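Side-chain contacts in acyl-CoA dehydrogenase (Bacillus subtilis, PDB 5LNX), which uses FAD to oxidise saturated acyl-CoA thioesters to their 2,3-dehydroacyl-CoA products, passing the electrons to an acceptor: residues L123-S128 / G133-T138; Y164-L169 / L210-A215. All coordinates share one frame; numbering follows the deposited sequence.

Interaction 1 of 2, residues L123-S128 / G133-T138; sequences LTEPHS and GSLRTT. With FAD (flavin-adenine dinucleotide), chain S.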
ATOM      1  N   LEU D 123       7.019 -29.962  14.141  1.00 27.23           N
ATOM      2  CA  LEU D 123       8.211 -29.667  13.298  1.00 23.25           C
ATOM      3  C   LEU D 123       9.131 -28.592  13.870  1.00 22.14           C
ATOM      4  O   LEU D 123      10.343 -28.811  14.057  1.00 30.49           O
ATOM      5  CB  LEU D 123       7.737 -29.237  11.924  1.00 22.63           C
ATOM      6  CG  LEU D 123       8.760 -28.800  10.892  1.00 20.40           C
ATOM      7  CD1 LEU D 123       9.781 -29.884  10.581  1.00 19.72           C
ATOM      8  CD2 LEU D 123       8.007 -28.361   9.644  1.00 20.07           C
ATOM      9  N   THR D 124       8.545 -27.452  14.196  1.00 18.83           N
ATOM     10  CA  THR D 124       9.294 -26.247  14.596  1.00 17.87           C
ATOM     11  C   THR D 124      10.079 -26.386  15.920  1.00 19.26           C
ATOM     12  O   THR D 124       9.605 -27.028  16.884  1.00 20.13           O
ATOM     13  CB  THR D 124       8.336 -25.023  14.704  1.00 15.69           C
ATOM     14  OG1 THR D 124       7.628 -24.900  13.467  1.00 13.54           O
ATOM     15  CG2 THR D 124       9.081 -23.719  14.979  1.00 14.26           C
ATOM     16  N   GLU D 125      11.235 -25.729  15.964  1.00 18.18           N
ATOM     17  CA  GLU D 125      12.159 -25.792  17.112  1.00 21.15           C
ATOM     18  C   GLU D 125      12.765 -24.414  17.401  1.00 20.42           C
ATOM     19  O   GLU D 125      12.817 -23.571  16.511  1.00 20.78           O
ATOM     20  CB  GLU D 125      13.349 -26.724  16.810  1.00 25.26           C
ATOM     21  CG  GLU D 125      13.026 -28.203  16.665  1.00 28.41           C
ATOM     22  CD  GLU D 125      14.286 -29.089  16.682  1.00 33.69           C
ATOM     23  OE1 GLU D 125      15.414 -28.546  16.807  1.00 34.84           O
ATOM     24  OE2 GLU D 125      14.171 -30.332  16.536  1.00 32.42           O
ATOM     25  N   PRO D 126      13.263 -24.187  18.630  1.00 19.40           N
ATOM     26  CA  PRO D 126      13.773 -22.859  18.930  1.00 20.33           C
ATOM     27  C   PRO D 126      14.760 -22.343  17.902  1.00 23.58           C
ATOM     28  O   PRO D 126      14.743 -21.158  17.578  1.00 28.02           O
ATOM     29  CB  PRO D 126      14.430 -23.038  20.300  1.00 19.94           C
ATOM     30  CG  PRO D 126      13.643 -24.130  20.955  1.00 18.81           C
ATOM     31  CD  PRO D 126      13.253 -25.059  19.828  1.00 19.06           C
ATOM     32  N   HIS D 127      15.589 -23.245  17.381  1.00 26.74           N
ATOM     33  CA  HIS D 127      16.651 -22.906  16.412  1.00 27.44           C
ATOM     34  C   HIS D 127      16.273 -23.160  14.957  1.00 27.02           C
ATOM     35  O   HIS D 127      16.967 -22.688  14.053  1.00 28.83           O
ATOM     36  CB  HIS D 127      17.964 -23.654  16.750  1.00 25.92           C
ATOM     37  CG  HIS D 127      18.736 -22.996  17.835  1.00 28.36           C
ATOM     38  ND1 HIS D 127      18.879 -23.551  19.087  1.00 30.88           N
ATOM     39  CD2 HIS D 127      19.276 -21.753  17.908  1.00 32.05           C
ATOM     40  CE1 HIS D 127      19.551 -22.715  19.863  1.00 30.66           C
ATOM     41  NE2 HIS D 127      19.783 -21.606  19.180  1.00 31.40           N
ATOM     42  N   SER D 128      15.219 -23.935  14.733  1.00 24.80           N
ATOM     43  CA  SER D 128      14.739 -24.198  13.370  1.00 22.99           C
ATOM     44  C   SER D 128      13.206 -23.894  13.216  1.00 24.67           C
ATOM     45  O   SER D 128      12.346 -24.432  13.926  1.00 19.85           O
ATOM     46  CB  SER D 128      15.096 -25.602  12.904  1.00 20.84           C
ATOM     47  OG  SER D 128      14.163 -26.484  13.436  1.00 21.59           O
ATOM     48  N   GLY D 133      14.659 -27.336   7.883  1.00 23.91           N
ATOM     49  CA  GLY D 133      15.729 -28.305   7.586  1.00 24.35           C
ATOM     50  C   GLY D 133      16.707 -28.459   8.729  1.00 21.20           C
ATOM     51  O   GLY D 133      17.147 -29.544   9.007  1.00 21.16           O
ATOM     52  N   SER D 134      17.074 -27.342   9.352  1.00 22.89           N
ATOM     53  CA  SER D 134      18.130 -27.306  10.378  1.00 24.64           C
ATOM     54  C   SER D 134      17.630 -27.629  11.778  1.00 25.78           C
ATOM     55  O   SER D 134      18.151 -27.126  12.769  1.00 28.68           O
ATOM     56  CB  SER D 134      18.823 -25.938  10.396  1.00 26.75           C
ATOM     57  OG  SER D 134      17.874 -24.907  10.595  1.00 29.48           O
ATOM     58  N   LEU D 135      16.630 -28.487  11.859  1.00 27.79           N
ATOM     59  CA  LEU D 135      16.193 -29.019  13.143  1.00 29.80           C
ATOM     60  C   LEU D 135      17.257 -29.930  13.790  1.00 31.42           C
ATOM     61  O   LEU D 135      18.065 -30.586  13.105  1.00 26.71           O
ATOM     62  CB  LEU D 135      14.844 -29.766  13.020  1.00 30.25           C
ATOM     63  CG  LEU D 135      14.752 -31.018  12.155  1.00 29.34           C
ATOM     64  CD1 LEU D 135      15.156 -32.259  12.929  1.00 31.47           C
ATOM     65  CD2 LEU D 135      13.343 -31.191  11.620  1.00 29.72           C
ATOM     66  N   ARG D 136      17.192 -29.978  15.123  1.00 31.75           N
ATOM     67  CA  ARG D 136      18.221 -30.588  15.972  1.00 28.82           C
ATOM     68  C   ARG D 136      17.743 -31.793  16.773  1.00 30.37           C
ATOM     69  O   ARG D 136      18.550 -32.564  17.285  1.00 34.11           O
ATOM     70  CB  ARG D 136      18.760 -29.535  16.925  1.00 25.27           C
ATOM     71  CG  ARG D 136      19.584 -28.490  16.205  1.00 24.14           C
ATOM     72  CD  ARG D 136      20.222 -27.529  17.193  1.00 24.00           C
ATOM     73  NE  ARG D 136      20.839 -26.378  16.528  1.00 24.08           N
ATOM     74  CZ  ARG D 136      21.452 -25.381  17.162  1.00 24.79           C
ATOM     75  NH1 ARG D 136      21.567 -25.406  18.485  1.00 28.12           N
ATOM     76  NH2 ARG D 136      21.928 -24.347  16.483  1.00 23.47           N
ATOM     77  N   THR D 137      16.437 -31.946  16.915  1.00 32.49           N
ATOM     78  CA  THR D 137      15.905 -33.105  17.624  1.00 32.31           C
ATOM     79  C   THR D 137      16.449 -34.354  16.960  1.00 34.16           C
ATOM     80  O   THR D 137      16.374 -34.510  15.732  1.00 32.48           O
ATOM     81  CB  THR D 137      14.364 -33.141  17.639  1.00 31.66           C
ATOM     82  OG1 THR D 137      13.888 -32.095  18.494  1.00 32.82           O
ATOM     83  CG2 THR D 137      13.853 -34.474  18.179  1.00 31.22           C
ATOM     84  N   THR D 138      17.047 -35.215  17.771  1.00 35.78           N
ATOM     85  CA  THR D 138      17.644 -36.439  17.261  1.00 38.23           C
ATOM     86  C   THR D 138      16.730 -37.632  17.580  1.00 41.26           C
ATOM     87  O   THR D 138      15.997 -37.632  18.579  1.00 41.13           O
ATOM     88  CB  THR D 138      19.095 -36.633  17.771  1.00 36.43           C
ATOM     89  OG1 THR D 138      19.723 -37.629  16.961  1.00 41.83           O
TER
HETATM   90  PA  FAD S 402      11.859 -17.157  11.828  1.00 23.70           P
HETATM   91  O1A FAD S 402      11.486 -18.231  10.820  1.00 21.20           O
HETATM   92  O2A FAD S 402      13.204 -17.049  12.466  1.00 24.11           O
HETATM   93  O5B FAD S 402      11.610 -15.778  11.035  1.00 23.76           O
HETATM   94  C5B FAD S 402      11.663 -14.481  11.609  1.00 22.85           C
HETATM   95  C4B FAD S 402      11.269 -13.518  10.491  1.00 20.47           C
HETATM   96  O4B FAD S 402      12.326 -13.544   9.562  1.00 19.65           O
HETATM   97  C3B FAD S 402      10.007 -13.947   9.759  1.00 19.26           C
HETATM   98  O3B FAD S 402       9.259 -12.813   9.303  1.00 18.05           O
HETATM   99  C2B FAD S 402      10.508 -14.689   8.553  1.00 18.83           C
HETATM  100  O2B FAD S 402       9.717 -14.386   7.417  1.00 16.52           O
HETATM  101  C1B FAD S 402      11.854 -14.072   8.342  1.00 19.49           C
HETATM  102  N9A FAD S 402      12.875 -14.931   7.759  1.00 20.07           N
HETATM  103  C8A FAD S 402      13.732 -15.773   8.380  1.00 21.10           C
HETATM  104  N7A FAD S 402      14.596 -16.310   7.464  1.00 21.71           N
HETATM  105  C5A FAD S 402      14.267 -15.802   6.247  1.00 21.00           C
HETATM  106  C6A FAD S 402      14.737 -15.890   4.862  1.00 21.76           C
HETATM  107  N6A FAD S 402      15.758 -16.686   4.513  1.00 24.15           N
HETATM  108  N1A FAD S 402      14.125 -15.129   3.928  1.00 22.26           N
HETATM  109  C2A FAD S 402      13.108 -14.292   4.182  1.00 19.46           C
HETATM  110  N3A FAD S 402      12.628 -14.167   5.422  1.00 19.74           N
HETATM  111  C4A FAD S 402      13.155 -14.864   6.462  1.00 20.60           C
HETATM  112  N1  FAD S 402       5.153 -25.048  14.227  1.00 23.31           N
HETATM  113  C2  FAD S 402       4.892 -26.359  14.007  1.00 24.04           C
HETATM  114  O2  FAD S 402       5.844 -27.088  13.699  1.00 21.94           O
HETATM  115  N3  FAD S 402       3.660 -26.905  14.095  1.00 26.15           N
HETATM  116  C4  FAD S 402       2.589 -26.173  14.425  1.00 26.86           C
HETATM  117  O4  FAD S 402       1.445 -26.685  14.513  1.00 29.24           O
HETATM  118  C4X FAD S 402       2.799 -24.738  14.700  1.00 26.08           C
HETATM  119  N5  FAD S 402       1.762 -23.944  15.042  1.00 28.69           N
HETATM  120  C5X FAD S 402       1.960 -22.634  15.315  1.00 25.87           C
HETATM  121  C6  FAD S 402       0.881 -21.901  15.738  1.00 26.07           C
HETATM  122  C7  FAD S 402       0.992 -20.558  15.998  1.00 25.20           C
HETATM  123  C7M FAD S 402      -0.289 -19.841  16.340  1.00 24.31           C
HETATM  124  C8  FAD S 402       2.327 -19.912  15.879  1.00 24.49           C
HETATM  125  C8M FAD S 402       2.555 -18.448  16.148  1.00 26.11           C
HETATM  126  C9  FAD S 402       3.416 -20.656  15.495  1.00 23.59           C
HETATM  127  C9A FAD S 402       3.303 -22.009  15.208  1.00 23.53           C
HETATM  128  N10 FAD S 402       4.427 -22.829  14.863  1.00 21.40           N
HETATM  129  C10 FAD S 402       4.180 -24.195  14.580  1.00 23.54           C
HETATM  130  C1' FAD S 402       5.771 -22.262  14.673  1.00 17.21           C
HETATM  131  C2' FAD S 402       5.802 -21.505  13.325  1.00 15.39           C
HETATM  132  O2' FAD S 402       5.635 -22.343  12.167  1.00 14.28           O
HETATM  133  C3' FAD S 402       7.070 -20.670  13.208  1.00 14.32           C
HETATM  134  O3' FAD S 402       6.898 -19.497  14.001  1.00 11.87           O
HETATM  135  C4' FAD S 402       7.385 -20.333  11.758  1.00 14.90           C
HETATM  136  O4' FAD S 402       7.747 -21.538  11.062  1.00 14.83           O
HETATM  137  C5' FAD S 402       8.495 -19.262  11.618  1.00 17.01           C
HETATM  138  O5' FAD S 402       9.711 -19.501  12.331  1.00 17.39           O
HETATM  139  P   FAD S 402      10.223 -18.582  13.579  1.00 20.48           P
HETATM  140  O1P FAD S 402      11.557 -19.077  14.108  1.00 20.76           O
HETATM  141  O2P FAD S 402       9.090 -18.421  14.556  1.00 20.30           O
HETATM  142  O3P FAD S 402      10.729 -17.164  12.990  1.00 22.48           O
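The E125 carboxylate receives three hydrogen bonds, from the backbone N of R136 and of T137 and from the hydroxyl of T137. R136 N reaches E125 OE1 at 2.8 Å, on the syn side but 35° out of the carboxylate plane, whereas T137 N uses the syn lone pair of OE2, at 2.8 Å. T137 OG1 comes to the same OE2 from above the plane, at 2.6 Å, and K152 adds a salt bridge, so the buried carboxylate is fixed in rotation and its charge is probably well compensated. E125 gets there on a chain extended beyond CG (chi2 -167°). This is a flavin-binding loop of the middle domain: L123 N and T124 N both donate to FAD O2, and T124 OG1 donates to FAD N1 at 2.6 Å. The guanidinium of R136 lies flat on the H127 ring, planes 13° and centres 4.0 Å apart, with H127 CG under the centre of the guanidinium and R136 NH2 displaced toward the ring's rim. L123 CD1 meets L135 CD2 at 3.9 Å, the side chains crossing at about a right angle. Beyond this shell, P126 O and H127 O accept hydrogen bonds from R266 and Q268 of a second subunit.

Interaction 2 of 2, residues Y164-L169 / L210-A215; sequences YITFAL and LIFDNA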
ATOM      1  N   TYR D 164       1.129 -36.959  17.942  1.00 27.48           N
ATOM      2  CA  TYR D 164       2.006 -35.896  17.408  1.00 26.90           C
ATOM      3  C   TYR D 164       2.895 -36.416  16.268  1.00 25.26           C
ATOM      4  O   TYR D 164       3.840 -37.167  16.496  1.00 19.28           O
ATOM      5  CB  TYR D 164       2.902 -35.286  18.492  1.00 27.43           C
ATOM      6  CG  TYR D 164       2.197 -34.649  19.662  1.00 28.73           C
ATOM      7  CD1 TYR D 164       1.574 -35.433  20.620  1.00 33.11           C
ATOM      8  CD2 TYR D 164       2.237 -33.272  19.877  1.00 30.28           C
ATOM      9  CE1 TYR D 164       0.942 -34.870  21.727  1.00 32.25           C
ATOM     10  CE2 TYR D 164       1.616 -32.701  20.990  1.00 31.81           C
ATOM     11  CZ  TYR D 164       0.975 -33.512  21.909  1.00 31.96           C
ATOM     12  OH  TYR D 164       0.330 -32.979  22.999  1.00 36.27           O
ATOM     13  N   ILE D 165       2.600 -35.967  15.046  1.00 25.76           N
ATOM     14  CA  ILE D 165       3.456 -36.241  13.883  1.00 24.69           C
ATOM     15  C   ILE D 165       4.737 -35.431  14.034  1.00 25.27           C
ATOM     16  O   ILE D 165       4.729 -34.198  13.948  1.00 20.44           O
ATOM     17  CB  ILE D 165       2.789 -35.893  12.537  1.00 24.29           C
ATOM     18  CG1 ILE D 165       1.439 -36.585  12.385  1.00 26.77           C
ATOM     19  CG2 ILE D 165       3.710 -36.245  11.390  1.00 23.26           C
ATOM     20  CD1 ILE D 165       1.376 -38.041  12.827  1.00 26.98           C
ATOM     21  N   THR D 166       5.821 -36.146  14.332  1.00 28.18           N
ATOM     22  CA  THR D 166       7.034 -35.531  14.864  1.00 28.43           C
ATOM     23  C   THR D 166       8.194 -35.806  13.955  1.00 27.71           C
ATOM     24  O   THR D 166       8.418 -36.949  13.537  1.00 28.54           O
ATOM     25  CB  THR D 166       7.403 -36.047  16.281  1.00 30.82           C
ATOM     26  OG1 THR D 166       6.253 -36.018  17.125  1.00 34.18           O
ATOM     27  CG2 THR D 166       8.486 -35.161  16.925  1.00 31.37           C
ATOM     28  N   PHE D 167       8.996 -34.767  13.765  1.00 27.92           N
ATOM     29  CA  PHE D 167      10.131 -34.817  12.851  1.00 30.06           C
ATOM     30  C   PHE D 167      11.441 -34.719  13.616  1.00 27.71           C
ATOM     31  O   PHE D 167      11.613 -33.838  14.460  1.00 28.26           O
ATOM     32  CB  PHE D 167      10.017 -33.710  11.788  1.00 30.52           C
ATOM     33  CG  PHE D 167       8.772 -33.814  10.966  1.00 31.98           C
ATOM     34  CD1 PHE D 167       8.738 -34.583   9.821  1.00 31.75           C
ATOM     35  CD2 PHE D 167       7.605 -33.199  11.395  1.00 34.50           C
ATOM     36  CE1 PHE D 167       7.572 -34.702   9.091  1.00 34.32           C
ATOM     37  CE2 PHE D 167       6.433 -33.332  10.683  1.00 34.49           C
ATOM     38  CZ  PHE D 167       6.412 -34.077   9.523  1.00 34.17           C
ATOM     39  N   ALA D 168      12.373 -35.600  13.271  1.00 25.47           N
ATOM     40  CA  ALA D 168      13.606 -35.770  14.049  1.00 25.99           C
ATOM     41  C   ALA D 168      14.742 -36.345  13.195  1.00 24.85           C
ATOM     42  O   ALA D 168      14.508 -37.219  12.373  1.00 27.68           O
ATOM     43  CB  ALA D 168      13.329 -36.644  15.268  1.00 25.27           C
ATOM     44  N   LEU D 169      15.960 -35.840  13.401  1.00 25.20           N
ATOM     45  CA  LEU D 169      17.188 -36.336  12.698  1.00 26.49           C
ATOM     46  C   LEU D 169      17.543 -37.800  12.970  1.00 26.40           C
ATOM     47  O   LEU D 169      17.755 -38.190  14.125  1.00 25.65           O
ATOM     48  CB  LEU D 169      18.404 -35.510  13.110  1.00 26.94           C
ATOM     49  CG  LEU D 169      18.472 -34.082  12.605  1.00 26.56           C
ATOM     50  CD1 LEU D 169      19.625 -33.366  13.288  1.00 26.13           C
ATOM     51  CD2 LEU D 169      18.612 -34.032  11.097  1.00 28.69           C
ATOM     52  N   LEU D 210       7.290 -28.669  23.505  1.00 39.85           N
ATOM     53  CA  LEU D 210       7.435 -30.101  23.769  1.00 37.14           C
ATOM     54  C   LEU D 210       8.863 -30.437  24.136  1.00 35.16           C
ATOM     55  O   LEU D 210       9.796 -30.079  23.426  1.00 39.17           O
ATOM     56  CB  LEU D 210       7.030 -30.927  22.544  1.00 39.10           C
ATOM     57  CG  LEU D 210       5.625 -30.653  22.004  1.00 38.69           C
ATOM     58  CD1 LEU D 210       5.387 -31.445  20.726  1.00 38.34           C
ATOM     59  CD2 LEU D 210       4.569 -30.993  23.045  1.00 39.65           C
ATOM     60  N   ILE D 211       9.025 -31.166  25.225  1.00 35.86           N
ATOM     61  CA  ILE D 211      10.349 -31.631  25.649  1.00 33.56           C
ATOM     62  C   ILE D 211      10.477 -33.128  25.387  1.00 30.21           C
ATOM     63  O   ILE D 211       9.590 -33.908  25.734  1.00 28.42           O
ATOM     64  CB  ILE D 211      10.674 -31.235  27.110  1.00 34.02           C
ATOM     65  CG1 ILE D 211      10.871 -29.717  27.203  1.00 33.56           C
ATOM     66  CG2 ILE D 211      11.943 -31.926  27.610  1.00 33.88           C
ATOM     67  CD1 ILE D 211      11.105 -29.139  28.586  1.00 36.18           C
ATOM     68  N   PHE D 212      11.537 -33.490  24.665  1.00 29.38           N
ATOM     69  CA  PHE D 212      11.862 -34.891  24.364  1.00 30.31           C
ATOM     70  C   PHE D 212      13.117 -35.291  25.114  1.00 29.59           C
ATOM     71  O   PHE D 212      14.227 -34.884  24.756  1.00 26.97           O
ATOM     72  CB  PHE D 212      12.074 -35.149  22.858  1.00 31.56           C
ATOM     73  CG  PHE D 212      10.807 -35.111  22.051  1.00 32.13           C
ATOM     74  CD1 PHE D 212      10.040 -36.255  21.874  1.00 30.80           C
ATOM     75  CD2 PHE D 212      10.401 -33.925  21.436  1.00 31.46           C
ATOM     76  CE1 PHE D 212       8.890 -36.220  21.107  1.00 31.28           C
ATOM     77  CE2 PHE D 212       9.256 -33.888  20.668  1.00 29.99           C
ATOM     78  CZ  PHE D 212       8.492 -35.031  20.510  1.00 31.31           C
ATOM     79  N   ASP D 213      12.920 -36.110  26.137  1.00 31.50           N
ATOM     80  CA  ASP D 213      14.015 -36.595  26.982  1.00 36.55           C
ATOM     81  C   ASP D 213      14.119 -38.132  26.921  1.00 39.83           C
ATOM     82  O   ASP D 213      13.288 -38.846  27.474  1.00 33.31           O
ATOM     83  CB  ASP D 213      13.801 -36.144  28.418  1.00 35.80           C
ATOM     84  CG  ASP D 213      15.033 -36.314  29.272  1.00 35.88           C
ATOM     85  OD1 ASP D 213      15.986 -36.958  28.814  1.00 32.85           O
ATOM     86  OD2 ASP D 213      15.075 -35.761  30.391  1.00 38.70           O
ATOM     87  N   ASN D 214      15.145 -38.623  26.240  1.00 45.23           N
ATOM     88  CA  ASN D 214      15.227 -40.054  25.889  1.00 56.72           C
ATOM     89  C   ASN D 214      13.809 -40.598  25.737  1.00 58.20           C
ATOM     90  O   ASN D 214      13.408 -41.514  26.462  1.00 66.74           O
ATOM     91  CB  ASN D 214      15.952 -40.913  26.980  1.00 54.86           C
ATOM     92  N   ALA D 215      13.052 -40.010  24.816  1.00 59.31           N
ATOM     93  CA  ALA D 215      11.641 -40.364  24.635  1.00 59.49           C
ATOM     94  C   ALA D 215      11.538 -41.626  23.792  1.00 55.92           C
ATOM     95  O   ALA D 215      12.043 -41.675  22.670  1.00 61.06           O
ATOM     96  CB  ALA D 215      10.870 -39.247  23.963  1.00 55.17           C
TER
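Two beta sheets of the middle domain face each other where strand 163-169 meets strand 207-212, and the contact is made by side chains, with no hydrogen bond between the segments. At one end Y164 CD2 approaches L210 CD1 at 3.7 Å, and the second methyl of the leucine, CD2, lies 4.0 Å from Y164 CE2, so both methyls meet the CD2-CE2 side of the ring, coming at it obliquely. At the other end T166 and F212 come from opposite directions, methyl CG2 reaching ring atom CZ at 3.6 Å. The threonine has CG2 anti to its own nitrogen, while OG1 (chi1 -48°) turns back to donate to Y164 O at 2.7 Å from well above the carbonyl plane. The packing of one sheet on another belongs to the beta domain that, in this family, lies between two helical ones in the sequence. F191, on strand 191-196, meets the Y164 ring edge-to-face and also the F212 ring. With a serine in place of T166, lacking the methyl, the end of the F212 ring would probably lose its partner on strand 163-169 and a gap would open there. The Y164 hydroxyl is hydrogen-bonded to G159 N.

Followed from the N terminus, the two contacts come in series, neither nested nor crossing. Interaction 1 closes a short loop, with four residues between its segments, in the connection from strand 119-120 to strand 138-142. Interaction 2 then joins strand 163-169 to strand 207-212 across forty residues that include strands 179-185 and 191-196, and so brings two sheets of the middle domain together. The centres of interactions 1 and 2 are about 10 Å apart. They touch where the end of 133-138 runs beside the end of 164-169: T137 O and L169 N, 2.7 Å apart, probably share a hydrogen bond, and T137 CG2 packs on A168 CB at 3.7 Å. The flavin loop is thereby joined to the sheet packing behind it.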